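Local coordinates for protein NAD-dependent aldehyde dehydrogenase (Burkholderia multivorans, PDB 5UJU) that probably oxidises aldehydes to carboxylic acids with NAD+ as electron acceptor, as members of the aldehyde dehydrogenase family do, at residues F66-P71 and I253-L258; K451-W456 and G477-E482; R393-I398 and Q427-P432; G32-F37 and R163-V168; D330-A335 and D374-A379. All coordinates share one frame; numbering follows the deposited sequence.

How the contacts relate
From the N terminus, contact 4 opens first at 32-37, and contact 1 opens at 66-71 before contact 4 closes at 163-168; contact 1 then closes at 253-258, so the two cross. They tie the N-terminal loops to helices 158-175 and 245-260, their centres about 25 Å apart. The remaining three follow in series, each closed before the next opens, and none nests in another: contact 5 (330-335 with 374-379), contact 3 (393-398 with 427-432) and contact 2 (451-456 with 477-482). All three lie around the sheet that runs from strand 418-421 to strand 511-514. Contacts 1 and 5 lie farthest apart, about 52 Å between centres.

Contact 1 (F66-P71 and I253-L258); sequences FELDQP and IARDVL
Leu-68 and Arg-255 bring the irregular segment 66-71 and helix 245-260 closest, yet their CA atoms remain 9.0 Å apart, so side chains must bridge the gap. Arg-255 does most of this. Its CA-CB bond points at the loop, and a bend at chi3 (63°) turns the guanidinium toward Asp-69, whose OD1 accepts from NH2 at 2.7 Å in a nearly straight salt bridge. Asp-69 OD1 lies close to the guanidinium plane, but the carboxylate is turned 82° from that plane, and NH2 reaches OD1 from above the carboxylate: a single-oxygen grip, not a paired one. A water accepts from Arg-255 NE at 3.0 Å and donates to the same OD1 at 3.0 Å, adding an indirect second link. Over one guanidinium face lies Gln-70 CB, 3.8 Å from NH2, while Leu-68 CD2 meets the aliphatic part at CD, 4.0 Å away. Gln-70 points its amide NE2 to Leu-270 O in strand 268-270. Helix 245-260 joins strand 234-238 to the parallel neighbour 268-270, a beta-alpha-beta unit of the Rossmann-like sheet. Arg-255 NH1 binds Val-268 O and Asn-266 OD1, and Asp-69 OD2 pairs with Arg-259. With both carboxylate oxygens and the guanidinium engaged this way, the ion pair probably keeps its charges and fixes the loop against the helix.

Contact 2 (K451-W456 and G477-E482); sequences KFTQEW and GEIAAE
Phe-452 and Thr-453 meet Ile-479 where the end of helix 449-452 faces helix 469-483, in the alpha/beta domain of the aldehyde dehydrogenase fold. Helix 469-483 connects two parallel strands of one sheet, 460-466 and 487-491, which are not neighbours: 356-360 and 323-326 lie between them.

The apolar contacts all end on one branch of Ile-479. Its CG1 stands anti to the carbonyl carbon (chi1 -74°), which sends CD1 across to the other segment. There CD1 lies 3.7 Å from Thr-453 CG2 and 3.9 Å from Phe-452 CE2, the latter at the ring edge and close to its plane, so the phenyl presents its rim. The side chains cross at about a right angle in both pairs. Phe-452 also packs on Leu-475 of the same helix and on Phe-462 and Ile-464 of strand 460-466.

No hydrogen bond spans the segments. Thr-453 turns its methyl to Ile-479 while OG1 bonds Arg-449 O. Within segment 451-456, the indole of Trp-456 folds back to the helix end: NE1 donates to Lys-451 O at 2.9 Å, with an N-H...O angle of 173° and the oxygen only 5° out of the indole plane.

Contact 3 (R393-I398 and Q427-P432); sequences RSVELI and QHPAFP
Val-395 lays its CG1 methyl over one face of the His-428 imidazole, 3.8 Å from the ring centroid and 23° off the ring normal, a CH-pi contact displaced toward the rim. It joins helix 391-398 to the loop between strands 418-421 and 440-445, the antiparallel pair at one margin of the second alpha/beta sheet of the aldehyde dehydrogenase fold. The closest approach is Val-395 CG1 to His-428 CD2 at 3.5 Å, and CB comes equally near NE2, so the root of the valine shares the cover with its methyl. CG1 gets there because it stands anti to the carbonyl carbon (chi1 -73°). The same methyl touches Pro-429 CD at 3.8 Å, wedged between imidazole and proline.

On the opposite face, Phe-431 CD2 lies 3.6 Å above the imidazole plane, likewise offset toward the rim. His-428 is thus sandwiched between a valine across the contact and an aromatic from its own loop; Phe-431 in turn meets the ring of Tyr-84. In the helix, Ser-394 O accepts from both Leu-397 N and Ile-398 N, where the regular turn gives way.

No hydrogen bond crosses between the segments, but one pins the imidazole against rotation: Ala-430 N donates to His-428 ND1 at 3.1 Å, the nitrogen lying only 2° out of the ring plane.

Contact 4 (G32-F37 and R163-V168); sequences GYWSPF and RALEAV
Leu-165, on helix 158-175, is the single residue of its segment that touches the loop 32-37, and its atoms meet three different side chains there. Its CB points at the loop and comes 4.2 Å from Phe-37 CE2, approaching at the edge of the phenyl ring and near its plane. From CB the chain runs on with CG anti to the backbone N (chi1 -179°), and chi2 at 78° carries CD2 onward into the angle between Pro-36 and Trp-34. CD2 lies 3.4 Å from Pro-36 CG, tighter than an ordinary carbon contact, which points to close packing at this spot. The same methyl is 3.7 Å from Trp-34 CH2 and about as far from CZ3, meeting the far end of the indole obliquely.

This fits the loop into the layer of helices that flanks the Rossmann-like sheet of the aldehyde dehydrogenase fold: Leu-165 also packs on Leu-124 of helix 97-132 and on Ala-24 of helix 18-30. The loop side chains brace one another in turn. Pro-36 CD stands 3.6 Å above one face of the Trp-34 ring, while its CG stands 3.7 Å above one face of the Phe-37 ring, so the proline is held between two aromatic groups. Ser-35 OG is hydrogen-bonded to Asp-162 OD1 on the helix side. Two residues earlier, Tyr-33 meets the ring of Trp-184 of the second subunit, the two planes about 85° apart.

Contact 5 (D330-A335 and D374-A379); sequences DDLKAA and DEVAQA
Leu-332 extends with CG anti to the backbone N (chi1 177°) and then turns at chi2 (55°), which lays its branched end against Val-376 and Ala-379, one helical turn apart on helix 373-388. Leu-332 CG is 4.3 Å from Ala-379 CB, and Leu-332 CD1 is 4.4 Å from Val-376 CG2; both are relaxed apolar contacts, at the long end of van der Waals range. The backbones come nearest at Leu-332 and Val-376, where the CA atoms are 7.6 Å apart, and the small Ala-379 faces the leucine directly.

Helix 332-344 links strands 323-326 and 356-360, parallel neighbours in the sheet, as a beta-alpha-beta crossover, and helix 373-388 follows later in the same alpha/beta domain. The contact therefore joins the first turn of one helix to the early part of the next; Ala-377 and Gln-378 touch Leu-420 of the outer strand 418-421.

Just before Leu-332, Asp-331 is the N-cap of its helix. Its OD1 accepts from Ala-334 N at 3.1 Å, with the donor 73° out of the carboxylate plane, and its backbone O takes Ala-335 N at 3.0 Å. On helix 373-388, Glu-375 N is hydrogen-bonded to Ser-372 OG.

Contact 1 (F66-P71 and I253-L258)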
# COMPACT_ATOMS: atom_id res chain seq x y z
N PHE A 66 34.83 -13.37 1.51
CA PHE A 66 33.71 -13.69 2.38
C PHE A 66 32.99 -14.94 1.86
O PHE A 66 32.66 -15.02 0.67
CB PHE A 66 32.77 -12.48 2.44
CG PHE A 66 31.75 -12.54 3.55
CD1 PHE A 66 31.99 -11.91 4.76
CD2 PHE A 66 30.55 -13.22 3.37
CE1 PHE A 66 31.06 -11.97 5.79
CE2 PHE A 66 29.61 -13.28 4.40
CZ PHE A 66 29.87 -12.65 5.61
N GLU A 67 32.81 -15.93 2.72
CA GLU A 67 32.28 -17.23 2.33
C GLU A 67 30.75 -17.22 2.36
O GLU A 67 30.15 -16.91 3.40
CB GLU A 67 32.83 -18.32 3.25
CG GLU A 67 34.34 -18.26 3.44
CD GLU A 67 34.79 -18.81 4.79
OE1 GLU A 67 34.83 -20.05 4.95
OE2 GLU A 67 35.10 -18.01 5.71
N LEU A 68 30.14 -17.51 1.22
CA LEU A 68 28.72 -17.85 1.10
C LEU A 68 28.58 -19.03 0.15
O LEU A 68 29.35 -19.15 -0.80
CB LEU A 68 27.86 -16.70 0.59
CG LEU A 68 27.76 -15.41 1.38
CD1 LEU A 68 27.19 -14.33 0.47
CD2 LEU A 68 26.86 -15.63 2.58
N ASP A 69 27.61 -19.91 0.42
CA ASP A 69 27.35 -21.04 -0.47
C ASP A 69 26.18 -20.78 -1.43
O ASP A 69 25.42 -21.70 -1.75
CB ASP A 69 27.13 -22.32 0.32
CG ASP A 69 25.93 -22.25 1.24
OD1 ASP A 69 25.32 -21.16 1.38
OD2 ASP A 69 25.55 -23.31 1.79
N GLN A 70 26.01 -19.55 -1.88
CA GLN A 70 25.03 -19.17 -2.89
C GLN A 70 25.65 -19.33 -4.28
O GLN A 70 26.87 -19.43 -4.41
CB GLN A 70 24.57 -17.72 -2.67
CG GLN A 70 25.64 -16.69 -2.92
CD GLN A 70 25.19 -15.25 -2.64
OE1 GLN A 70 24.41 -14.99 -1.72
NE2 GLN A 70 25.71 -14.31 -3.43
N PRO A 71 24.84 -19.36 -5.34
CA PRO A 71 25.40 -19.52 -6.69
C PRO A 71 26.38 -18.40 -7.01
O PRO A 71 26.16 -17.24 -6.65
CB PRO A 71 24.17 -19.47 -7.60
CG PRO A 71 23.02 -19.80 -6.73
CD PRO A 71 23.37 -19.27 -5.37
N ILE A 253 24.04 -14.80 8.54
CA ILE A 253 23.30 -15.26 9.70
C ILE A 253 21.88 -15.67 9.31
O ILE A 253 21.37 -16.69 9.78
CB ILE A 253 23.33 -14.19 10.81
CG1 ILE A 253 24.76 -14.03 11.35
CG2 ILE A 253 22.39 -14.56 11.93
CD1 ILE A 253 24.93 -12.88 12.38
N ALA A 254 21.24 -14.89 8.42
CA ALA A 254 19.92 -15.27 7.93
C ALA A 254 19.94 -16.65 7.28
O ALA A 254 19.05 -17.47 7.53
CB ALA A 254 19.41 -14.24 6.92
N ARG A 255 20.95 -16.91 6.44
CA ARG A 255 21.05 -18.18 5.73
C ARG A 255 21.28 -19.34 6.70
O ARG A 255 20.76 -20.44 6.48
CB ARG A 255 22.18 -18.10 4.71
CG ARG A 255 21.89 -17.13 3.57
CD ARG A 255 23.08 -16.99 2.65
NE ARG A 255 23.45 -18.24 2.00
CZ ARG A 255 22.93 -18.65 0.84
NH1 ARG A 255 22.01 -17.91 0.23
NH2 ARG A 255 23.31 -19.80 0.31
N ASP A 256 22.06 -19.10 7.75
CA ASP A 256 22.23 -20.10 8.80
C ASP A 256 20.90 -20.53 9.38
O ASP A 256 20.61 -21.73 9.50
CB ASP A 256 23.10 -19.52 9.92
CG ASP A 256 24.56 -19.49 9.57
OD1 ASP A 256 24.95 -20.10 8.55
OD2 ASP A 256 25.32 -18.84 10.32
N VAL A 257 20.07 -19.56 9.76
CA VAL A 257 18.79 -19.86 10.39
C VAL A 257 17.88 -20.59 9.41
O VAL A 257 17.24 -21.59 9.76
CB VAL A 257 18.14 -18.56 10.90
CG1 VAL A 257 16.74 -18.86 11.41
CG2 VAL A 257 19.01 -17.92 12.00
N LEU A 258 17.82 -20.10 8.17
CA LEU A 258 16.97 -20.73 7.17
C LEU A 258 17.40 -22.17 6.92
O LEU A 258 16.56 -23.08 6.85
CB LEU A 258 17.01 -19.92 5.87
CG LEU A 258 16.24 -18.59 5.93
CD1 LEU A 258 16.86 -17.55 4.98
CD2 LEU A 258 14.78 -18.83 5.61
O HOH W 1 25.79 -19.19 3.54

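Contact 2 (K451-W456 and G477-E482)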
# COMPACT_ATOMS: atom_id res chain seq x y z
N LYS A 451 20.10 28.38 -2.49
CA LYS A 451 21.18 27.64 -1.87
C LYS A 451 20.71 26.70 -0.78
O LYS A 451 21.18 25.56 -0.71
CB LYS A 451 22.22 28.61 -1.29
CG LYS A 451 22.75 29.67 -2.27
CD LYS A 451 23.67 29.01 -3.30
CE LYS A 451 24.17 29.96 -4.38
NZ LYS A 451 24.71 29.20 -5.55
N PHE A 452 19.77 27.10 0.07
CA PHE A 452 19.47 26.27 1.22
C PHE A 452 18.28 25.34 1.01
O PHE A 452 17.93 24.60 1.94
CB PHE A 452 19.28 27.12 2.50
CG PHE A 452 18.17 28.16 2.45
CD1 PHE A 452 18.48 29.52 2.46
CD2 PHE A 452 16.83 27.79 2.49
CE1 PHE A 452 17.48 30.49 2.46
CE2 PHE A 452 15.82 28.75 2.47
CZ PHE A 452 16.15 30.11 2.46
N THR A 453 17.66 25.34 -0.17
CA THR A 453 16.72 24.28 -0.53
C THR A 453 17.41 23.13 -1.25
O THR A 453 16.75 22.17 -1.64
CB THR A 453 15.58 24.79 -1.42
OG1 THR A 453 16.11 25.35 -2.62
CG2 THR A 453 14.73 25.84 -0.69
N GLN A 454 18.73 23.20 -1.41
CA GLN A 454 19.47 22.06 -1.91
C GLN A 454 19.91 21.21 -0.73
O GLN A 454 20.01 21.68 0.40
CB GLN A 454 20.71 22.47 -2.70
CG GLN A 454 20.52 23.53 -3.76
CD GLN A 454 21.85 24.02 -4.26
OE1 GLN A 454 22.80 23.24 -4.39
NE2 GLN A 454 21.95 25.31 -4.52
N GLU A 455 20.16 19.94 -1.00
CA GLU A 455 20.69 19.08 0.04
C GLU A 455 22.21 19.16 -0.01
O GLU A 455 22.82 19.12 -1.08
CB GLU A 455 20.16 17.66 -0.14
CG GLU A 455 20.43 16.72 1.02
CD GLU A 455 21.20 15.48 0.62
OE1 GLU A 455 21.24 15.17 -0.59
OE2 GLU A 455 21.76 14.82 1.52
N TRP A 456 22.81 19.38 1.15
CA TRP A 456 24.26 19.45 1.28
C TRP A 456 24.65 18.32 2.21
O TRP A 456 24.66 18.48 3.43
CB TRP A 456 24.69 20.80 1.84
CG TRP A 456 24.35 21.95 0.96
CD1 TRP A 456 23.14 22.57 0.85
CD2 TRP A 456 25.23 22.61 0.05
NE1 TRP A 456 23.21 23.60 -0.07
CE2 TRP A 456 24.48 23.64 -0.58
CE3 TRP A 456 26.57 22.45 -0.30
CZ2 TRP A 456 25.04 24.49 -1.53
CZ3 TRP A 456 27.12 23.29 -1.24
CH2 TRP A 456 26.36 24.30 -1.85
N GLY A 477 7.35 24.85 6.30
CA GLY A 477 6.30 23.98 5.80
C GLY A 477 6.30 23.87 4.29
O GLY A 477 6.05 22.80 3.73
N GLU A 478 6.57 24.98 3.60
CA GLU A 478 6.60 24.95 2.15
C GLU A 478 7.76 24.10 1.64
O GLU A 478 7.59 23.30 0.72
CB GLU A 478 6.71 26.38 1.60
CG GLU A 478 6.93 26.44 0.10
CD GLU A 478 7.19 27.86 -0.39
OE1 GLU A 478 6.80 28.83 0.29
OE2 GLU A 478 7.78 28.00 -1.48
N ILE A 479 8.94 24.27 2.24
CA ILE A 479 10.13 23.57 1.77
C ILE A 479 10.03 22.08 2.05
O ILE A 479 10.45 21.25 1.24
CB ILE A 479 11.39 24.20 2.39
CG1 ILE A 479 11.68 25.55 1.73
CG2 ILE A 479 12.59 23.24 2.27
CD1 ILE A 479 12.80 26.34 2.39
N ALA A 480 9.48 21.72 3.22
CA ALA A 480 9.29 20.30 3.52
C ALA A 480 8.34 19.65 2.52
O ALA A 480 8.59 18.52 2.07
CB ALA A 480 8.75 20.13 4.94
N ALA A 481 7.25 20.33 2.17
CA ALA A 481 6.29 19.74 1.24
C ALA A 481 6.85 19.66 -0.17
O ALA A 481 6.60 18.68 -0.89
CB ALA A 481 4.99 20.56 1.25
N GLU A 482 7.61 20.67 -0.59
CA GLU A 482 8.12 20.68 -1.95
C GLU A 482 9.40 19.86 -2.08
O GLU A 482 9.54 19.07 -3.02
CB GLU A 482 8.37 22.12 -2.40
CG GLU A 482 9.01 22.22 -3.79
CD GLU A 482 9.22 23.66 -4.24
OE1 GLU A 482 8.64 24.58 -3.62
OE2 GLU A 482 9.99 23.87 -5.21

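Contact 3 (R393-I398 and Q427-P432)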
# COMPACT_ATOMS: atom_id res chain seq x y z
N ARG A 393 38.67 15.03 22.24
CA ARG A 393 37.36 15.24 22.84
C ARG A 393 36.22 15.08 21.84
O ARG A 393 35.06 14.96 22.27
CB ARG A 393 37.28 16.64 23.47
CG ARG A 393 38.15 16.81 24.71
CD ARG A 393 37.88 18.11 25.45
NE ARG A 393 38.40 19.29 24.76
CZ ARG A 393 37.67 20.11 24.01
NH1 ARG A 393 36.37 19.89 23.86
NH2 ARG A 393 38.23 21.17 23.42
N SER A 394 36.50 15.01 20.54
CA SER A 394 35.43 15.02 19.55
C SER A 394 35.27 13.74 18.74
O SER A 394 34.21 13.55 18.16
CB SER A 394 35.66 16.16 18.54
OG SER A 394 36.07 17.35 19.21
N VAL A 395 36.29 12.87 18.68
CA VAL A 395 36.25 11.79 17.69
C VAL A 395 35.09 10.84 17.96
O VAL A 395 34.49 10.31 17.03
CB VAL A 395 37.58 11.02 17.62
CG1 VAL A 395 38.64 11.87 16.92
CG2 VAL A 395 38.03 10.55 18.99
N GLU A 396 34.76 10.61 19.23
CA GLU A 396 33.66 9.69 19.49
C GLU A 396 32.32 10.31 19.16
O GLU A 396 31.33 9.58 18.98
CB GLU A 396 33.71 9.23 20.94
CG GLU A 396 35.00 8.48 21.29
CD GLU A 396 35.35 7.35 20.29
OE1 GLU A 396 34.43 6.68 19.78
OE2 GLU A 396 36.55 7.09 20.07
N LEU A 397 32.26 11.64 19.03
CA LEU A 397 31.03 12.33 18.66
C LEU A 397 30.89 12.48 17.15
O LEU A 397 29.84 12.14 16.59
CB LEU A 397 30.99 13.72 19.34
CG LEU A 397 29.92 14.72 18.88
CD1 LEU A 397 28.53 14.17 19.03
CD2 LEU A 397 30.04 16.02 19.69
N ILE A 398 31.92 12.97 16.47
CA ILE A 398 31.76 13.29 15.06
C ILE A 398 32.08 12.12 14.13
O ILE A 398 31.64 12.12 12.98
CB ILE A 398 32.59 14.53 14.68
CG1 ILE A 398 34.09 14.24 14.76
CG2 ILE A 398 32.23 15.71 15.62
CD1 ILE A 398 34.96 15.47 14.50
N GLN A 427 43.40 15.38 13.19
CA GLN A 427 44.23 14.18 13.22
C GLN A 427 43.65 13.28 14.30
O GLN A 427 43.66 13.64 15.48
CB GLN A 427 45.70 14.50 13.47
CG GLN A 427 46.61 13.25 13.49
CD GLN A 427 46.72 12.57 12.15
OE1 GLN A 427 46.31 13.11 11.13
NE2 GLN A 427 47.26 11.34 12.14
N HIS A 428 43.11 12.15 13.88
CA HIS A 428 42.53 11.20 14.83
C HIS A 428 43.63 10.65 15.72
O HIS A 428 44.65 10.17 15.21
CB HIS A 428 41.82 10.07 14.10
CG HIS A 428 40.86 9.30 14.96
ND1 HIS A 428 41.27 8.57 16.06
CD2 HIS A 428 39.52 9.16 14.90
CE1 HIS A 428 40.21 8.02 16.64
NE2 HIS A 428 39.14 8.36 15.95
N PRO A 429 43.48 10.68 17.04
CA PRO A 429 44.58 10.24 17.92
C PRO A 429 44.91 8.76 17.78
O PRO A 429 46.04 8.37 18.10
CB PRO A 429 44.06 10.56 19.32
CG PRO A 429 42.90 11.49 19.12
CD PRO A 429 42.31 11.13 17.81
N ALA A 430 43.97 7.93 17.33
CA ALA A 430 44.18 6.48 17.25
C ALA A 430 44.26 5.93 15.84
O ALA A 430 44.76 4.81 15.66
CB ALA A 430 43.05 5.74 17.99
N PHE A 431 43.82 6.68 14.83
CA PHE A 431 43.78 6.22 13.45
C PHE A 431 44.47 7.26 12.58
O PHE A 431 43.84 8.21 12.11
CB PHE A 431 42.35 5.98 12.97
CG PHE A 431 41.66 4.84 13.65
CD1 PHE A 431 41.95 3.52 13.30
CD2 PHE A 431 40.71 5.07 14.63
CE1 PHE A 431 41.31 2.46 13.92
CE2 PHE A 431 40.07 4.00 15.27
CZ PHE A 431 40.37 2.70 14.90
N PRO A 432 45.78 7.09 12.33
CA PRO A 432 46.55 8.14 11.63
C PRO A 432 45.98 8.55 10.29
O PRO A 432 46.18 9.70 9.87
CB PRO A 432 47.93 7.49 11.47
CG PRO A 432 48.00 6.43 12.51
CD PRO A 432 46.61 5.91 12.67

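Contact 4 (G32-F37 and R163-V168)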
# COMPACT_ATOMS: atom_id res chain seq x y z
N GLY A 32 4.67 3.80 23.78
CA GLY A 32 5.62 4.18 24.81
C GLY A 32 7.01 3.68 24.46
O GLY A 32 7.30 3.30 23.32
N TYR A 33 7.90 3.69 25.46
CA TYR A 33 9.27 3.21 25.27
C TYR A 33 9.35 1.69 25.47
O TYR A 33 8.89 1.17 26.49
CB TYR A 33 10.27 3.88 26.22
CG TYR A 33 11.63 3.22 26.07
CD1 TYR A 33 12.37 3.38 24.90
CD2 TYR A 33 12.15 2.38 27.06
CE1 TYR A 33 13.59 2.76 24.72
CE2 TYR A 33 13.38 1.74 26.89
CZ TYR A 33 14.09 1.93 25.71
OH TYR A 33 15.31 1.32 25.51
N TRP A 34 9.98 1.00 24.52
CA TRP A 34 10.26 -0.42 24.66
C TRP A 34 11.29 -0.85 23.63
O TRP A 34 11.30 -0.35 22.50
CB TRP A 34 8.99 -1.28 24.50
CG TRP A 34 9.25 -2.75 24.65
CD1 TRP A 34 9.49 -3.43 25.82
CD2 TRP A 34 9.35 -3.72 23.60
NE1 TRP A 34 9.70 -4.77 25.56
CE2 TRP A 34 9.62 -4.97 24.20
CE3 TRP A 34 9.21 -3.66 22.21
CZ2 TRP A 34 9.76 -6.14 23.46
CZ3 TRP A 34 9.35 -4.82 21.47
CH2 TRP A 34 9.62 -6.05 22.10
N SER A 35 12.18 -1.77 24.04
CA SER A 35 13.19 -2.38 23.19
C SER A 35 13.65 -3.69 23.80
O SER A 35 14.10 -3.71 24.96
CB SER A 35 14.40 -1.46 23.00
OG SER A 35 15.44 -2.18 22.34
N PRO A 36 13.59 -4.80 23.07
CA PRO A 36 14.09 -6.07 23.60
C PRO A 36 15.59 -6.23 23.46
O PRO A 36 16.15 -7.23 23.95
CB PRO A 36 13.36 -7.12 22.76
CG PRO A 36 13.25 -6.45 21.42
CD PRO A 36 13.05 -4.97 21.70
N PHE A 37 16.27 -5.30 22.78
CA PHE A 37 17.69 -5.42 22.50
C PHE A 37 18.42 -4.32 23.26
O PHE A 37 18.17 -3.13 23.04
CB PHE A 37 17.95 -5.34 20.99
CG PHE A 37 17.18 -6.39 20.19
CD1 PHE A 37 17.42 -7.75 20.38
CD2 PHE A 37 16.24 -6.01 19.23
CE1 PHE A 37 16.72 -8.72 19.64
CE2 PHE A 37 15.54 -6.96 18.49
CZ PHE A 37 15.78 -8.32 18.69
N ARG A 163 14.26 -1.86 14.77
CA ARG A 163 13.46 -1.49 13.60
C ARG A 163 13.09 -2.71 12.78
O ARG A 163 12.02 -2.75 12.17
CB ARG A 163 14.22 -0.46 12.74
CG ARG A 163 14.29 0.96 13.34
CD ARG A 163 12.91 1.64 13.34
NE ARG A 163 12.94 2.99 13.92
CZ ARG A 163 11.89 3.81 14.00
NH1 ARG A 163 10.69 3.42 13.56
NH2 ARG A 163 12.02 5.02 14.53
N ALA A 164 13.99 -3.70 12.70
CA ALA A 164 13.63 -4.96 12.06
C ALA A 164 12.48 -5.63 12.81
O ALA A 164 11.49 -6.04 12.20
CB ALA A 164 14.86 -5.88 12.00
N LEU A 165 12.57 -5.70 14.14
CA LEU A 165 11.53 -6.34 14.93
C LEU A 165 10.21 -5.60 14.81
O LEU A 165 9.14 -6.22 14.74
CB LEU A 165 11.96 -6.39 16.40
CG LEU A 165 10.94 -7.08 17.31
CD1 LEU A 165 11.03 -8.56 17.16
CD2 LEU A 165 11.12 -6.69 18.75
N GLU A 166 10.27 -4.27 14.75
CA GLU A 166 9.09 -3.46 14.49
C GLU A 166 8.42 -3.85 13.18
O GLU A 166 7.20 -3.99 13.12
CB GLU A 166 9.49 -1.98 14.49
CG GLU A 166 8.36 -1.03 14.25
CD GLU A 166 8.84 0.41 14.26
OE1 GLU A 166 9.77 0.72 13.48
OE2 GLU A 166 8.30 1.22 15.04
N ALA A 167 9.22 -4.02 12.12
CA ALA A 167 8.66 -4.41 10.84
C ALA A 167 8.00 -5.80 10.92
O ALA A 167 6.93 -6.02 10.34
CB ALA A 167 9.75 -4.39 9.77
N VAL A 168 8.64 -6.74 11.63
CA VAL A 168 8.06 -8.07 11.79
C VAL A 168 6.74 -7.98 12.55
O VAL A 168 5.76 -8.65 12.21
CB VAL A 168 9.06 -9.00 12.50
CG1 VAL A 168 8.40 -10.33 12.86
CG2 VAL A 168 10.28 -9.24 11.63

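Contact 5 (D330-A335 and D374-A379)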
# COMPACT_ATOMS: atom_id res chain seq x y z
N ASP A 330 13.65 29.56 26.68
CA ASP A 330 13.84 29.86 28.09
C ASP A 330 15.28 29.68 28.53
O ASP A 330 15.60 29.94 29.68
CB ASP A 330 12.90 29.01 28.95
CG ASP A 330 13.16 27.52 28.82
OD1 ASP A 330 12.85 26.79 29.78
OD2 ASP A 330 13.68 27.08 27.77
N ASP A 331 16.16 29.23 27.62
CA ASP A 331 17.55 28.94 27.97
C ASP A 331 18.31 28.82 26.64
O ASP A 331 18.39 27.74 26.06
CB ASP A 331 17.65 27.67 28.80
CG ASP A 331 19.07 27.37 29.26
OD1 ASP A 331 20.04 28.03 28.83
OD2 ASP A 331 19.20 26.44 30.10
N LEU A 332 18.86 29.95 26.19
CA LEU A 332 19.55 29.98 24.90
C LEU A 332 20.76 29.06 24.89
O LEU A 332 21.02 28.37 23.90
CB LEU A 332 19.95 31.42 24.54
CG LEU A 332 20.74 31.52 23.23
CD1 LEU A 332 19.99 30.89 22.07
CD2 LEU A 332 21.04 32.97 22.91
N LYS A 333 21.53 29.05 25.99
CA LYS A 333 22.72 28.21 26.03
C LYS A 333 22.36 26.74 25.90
O LYS A 333 23.03 25.99 25.19
CB LYS A 333 23.51 28.47 27.31
N ALA A 334 21.28 26.32 26.58
CA ALA A 334 20.86 24.93 26.49
C ALA A 334 20.36 24.59 25.09
O ALA A 334 20.65 23.50 24.57
CB ALA A 334 19.77 24.63 27.52
N ALA A 335 19.58 25.49 24.48
CA ALA A 335 19.10 25.24 23.13
C ALA A 335 20.25 25.19 22.14
O ALA A 335 20.28 24.32 21.26
CB ALA A 335 18.09 26.31 22.73
N ASP A 374 22.72 37.87 15.65
CA ASP A 374 24.12 37.48 15.72
C ASP A 374 24.42 36.76 17.02
O ASP A 374 25.25 35.83 17.03
CB ASP A 374 25.04 38.68 15.56
CG ASP A 374 24.82 39.41 14.25
OD1 ASP A 374 24.69 38.75 13.20
OD2 ASP A 374 24.83 40.65 14.27
N GLU A 375 23.75 37.13 18.12
CA GLU A 375 23.97 36.40 19.36
C GLU A 375 23.47 34.95 19.26
O GLU A 375 24.13 34.04 19.77
CB GLU A 375 23.31 37.14 20.53
CG GLU A 375 24.01 38.47 20.84
CD GLU A 375 23.37 39.30 21.95
OE1 GLU A 375 22.14 39.23 22.15
OE2 GLU A 375 24.13 40.00 22.64
N VAL A 376 22.34 34.71 18.61
CA VAL A 376 21.87 33.34 18.45
C VAL A 376 22.84 32.55 17.58
O VAL A 376 23.24 31.42 17.91
CB VAL A 376 20.44 33.30 17.88
CG1 VAL A 376 20.03 31.86 17.53
CG2 VAL A 376 19.46 33.91 18.86
N ALA A 377 23.25 33.14 16.45
CA ALA A 377 24.16 32.45 15.54
C ALA A 377 25.49 32.15 16.22
O ALA A 377 26.03 31.05 16.08
CB ALA A 377 24.38 33.30 14.29
N GLN A 378 26.03 33.12 16.95
CA GLN A 378 27.29 32.90 17.65
C GLN A 378 27.14 31.86 18.74
O GLN A 378 28.07 31.09 19.00
CB GLN A 378 27.82 34.22 18.24
CG GLN A 378 28.44 35.13 17.22
CD GLN A 378 29.56 34.43 16.46
OE1 GLN A 378 30.37 33.70 17.05
NE2 GLN A 378 29.61 34.64 15.15
N ALA A 379 25.98 31.82 19.40
CA ALA A 379 25.75 30.80 20.40
C ALA A 379 25.82 29.40 19.78
O ALA A 379 26.42 28.49 20.36
CB ALA A 379 24.41 31.03 21.09